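Local coordinates for enoyl-CoA hydratase (Mycobacterium thermoresistibile, PDB 3T3W), which probably catalyses the reversible addition of water to the double bond of enoyl-CoA thioesters, as in the enoyl-CoA hydratases of the crotonase family, at residues 54-59 against 114-119. Residues are numbered along the deposited sequence; the frame is centred on the assembly and turned at random.
Sequences AAWTRA and RNVPKP
W56 and V116 meet through a single pair of carbons, CE3 of the indole lying 4.0 Å from CG2 of the valine, which approaches the six-membered ring at a slant. The indole leaves the helix with CG beside the backbone N (chi1 -85°), and its six-membered ring reaches the valine although W56 CA and V116 CA are 8.0 Å apart. V116 points toward the helix and presents CG2, which stands anti to its carbonyl carbon. One turn further on, A59 offers its backbone oxygen: K118 NZ donates to A59 O over 2.8 Å, lying in the carbonyl plane with a C=O...N angle of 154°. Extended beyond CG, the lysine chain carries NZ across to the helix. The same ammonium group weakly bonds A60 O, also in the last turn of helix 46-61, where the helix dipole would favour a positive charge, and V65 O just beyond it. W56 stacks on W113 of helix 95-115. K229 of helix 222-239 hydrogen-bonds V116 O and K118 O. Helix 46-61, through W56 and A59, and V116 pack on I68 of strand 67-72, while P119, backbone-bonded to I68, leads into strand 120-124, the parallel neighbour of 67-72 in the crotonase-fold sheet.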
# COMPACT_ATOMS: atom_id res chain seq x y z
N ALA F 54 -7.93 -31.57 -2.24
CA ALA F 54 -7.68 -32.45 -3.37
C ALA F 54 -8.72 -32.27 -4.48
O ALA F 54 -8.40 -32.33 -5.66
CB ALA F 54 -7.61 -33.93 -2.92
N ALA F 55 -9.99 -32.08 -4.08
CA ALA F 55 -11.11 -31.87 -5.00
C ALA F 55 -10.92 -30.53 -5.77
O ALA F 55 -11.12 -30.47 -6.98
CB ALA F 55 -12.44 -31.85 -4.21
N TRP F 56 -10.54 -29.47 -5.06
CA TRP F 56 -10.25 -28.20 -5.74
C TRP F 56 -9.14 -28.36 -6.76
O TRP F 56 -9.22 -27.86 -7.87
CB TRP F 56 -9.84 -27.15 -4.73
CG TRP F 56 -10.98 -26.42 -4.09
CD1 TRP F 56 -11.61 -26.69 -2.89
CD2 TRP F 56 -11.59 -25.16 -4.57
NE1 TRP F 56 -12.57 -25.74 -2.62
CE2 TRP F 56 -12.59 -24.78 -3.60
CE3 TRP F 56 -11.40 -24.37 -5.69
CZ2 TRP F 56 -13.36 -23.64 -3.75
CZ3 TRP F 56 -12.16 -23.21 -5.84
CH2 TRP F 56 -13.13 -22.85 -4.90
N THR F 57 -8.10 -29.09 -6.38
CA THR F 57 -6.98 -29.34 -7.29
C THR F 57 -7.42 -30.15 -8.50
O THR F 57 -7.08 -29.82 -9.66
CB THR F 57 -5.83 -30.02 -6.53
OG1 THR F 57 -5.28 -29.09 -5.61
CG2 THR F 57 -4.75 -30.51 -7.55
N ARG F 58 -8.25 -31.15 -8.26
CA ARG F 58 -8.74 -32.00 -9.35
C ARG F 58 -9.49 -31.16 -10.39
O ARG F 58 -9.26 -31.25 -11.64
CB ARG F 58 -9.65 -33.09 -8.77
CG ARG F 58 -9.91 -34.29 -9.68
CD ARG F 58 -10.04 -35.60 -8.87
NE ARG F 58 -11.08 -35.49 -7.91
CZ ARG F 58 -10.99 -35.50 -6.56
NH1 ARG F 58 -12.12 -35.32 -5.89
NH2 ARG F 58 -9.86 -35.72 -5.85
N ALA F 59 -10.36 -30.27 -9.88
CA ALA F 59 -11.15 -29.39 -10.74
C ALA F 59 -10.29 -28.37 -11.48
O ALA F 59 -10.52 -28.07 -12.69
CB ALA F 59 -12.16 -28.65 -9.89
N ARG F 114 -8.88 -19.63 -3.38
CA ARG F 114 -9.12 -18.28 -3.83
C ARG F 114 -8.49 -18.02 -5.20
O ARG F 114 -9.09 -17.32 -6.04
CB ARG F 114 -8.63 -17.27 -2.78
CG ARG F 114 -8.94 -15.81 -3.06
CD ARG F 114 -7.74 -15.09 -3.68
NE ARG F 114 -7.96 -13.63 -3.67
CZ ARG F 114 -7.07 -12.75 -4.13
NH1 ARG F 114 -5.92 -13.17 -4.67
NH2 ARG F 114 -7.37 -11.44 -4.04
N ASN F 115 -7.28 -18.54 -5.39
CA ASN F 115 -6.47 -18.27 -6.58
C ASN F 115 -6.64 -19.25 -7.74
O ASN F 115 -6.02 -19.07 -8.80
CB ASN F 115 -5.00 -18.13 -6.17
CG ASN F 115 -4.75 -16.87 -5.38
OD1 ASN F 115 -5.20 -15.78 -5.80
ND2 ASN F 115 -4.03 -16.98 -4.25
N VAL F 116 -7.47 -20.29 -7.57
CA VAL F 116 -7.67 -21.21 -8.68
C VAL F 116 -8.20 -20.41 -9.88
O VAL F 116 -9.13 -19.64 -9.73
CB VAL F 116 -8.63 -22.38 -8.29
CG1 VAL F 116 -9.15 -23.13 -9.53
CG2 VAL F 116 -7.94 -23.31 -7.30
N PRO F 117 -7.59 -20.58 -11.08
CA PRO F 117 -7.88 -19.66 -12.19
C PRO F 117 -9.10 -20.02 -13.03
O PRO F 117 -9.05 -19.95 -14.26
CB PRO F 117 -6.59 -19.73 -13.00
CG PRO F 117 -6.15 -21.14 -12.82
CD PRO F 117 -6.41 -21.42 -11.37
N LYS F 118 -10.18 -20.44 -12.36
CA LYS F 118 -11.47 -20.73 -12.97
C LYS F 118 -12.52 -20.13 -12.04
O LYS F 118 -12.30 -20.04 -10.83
CB LYS F 118 -11.71 -22.24 -13.04
CG LYS F 118 -10.67 -22.99 -13.84
CD LYS F 118 -11.01 -24.46 -13.97
CE LYS F 118 -9.93 -25.14 -14.78
NZ LYS F 118 -10.17 -26.60 -15.00
N PRO F 119 -13.70 -19.72 -12.57
CA PRO F 119 -14.76 -19.21 -11.71
C PRO F 119 -15.25 -20.25 -10.74
O PRO F 119 -15.36 -21.43 -11.11
CB PRO F 119 -15.87 -18.84 -12.69
CG PRO F 119 -15.12 -18.49 -13.95
CD PRO F 119 -14.01 -19.53 -13.99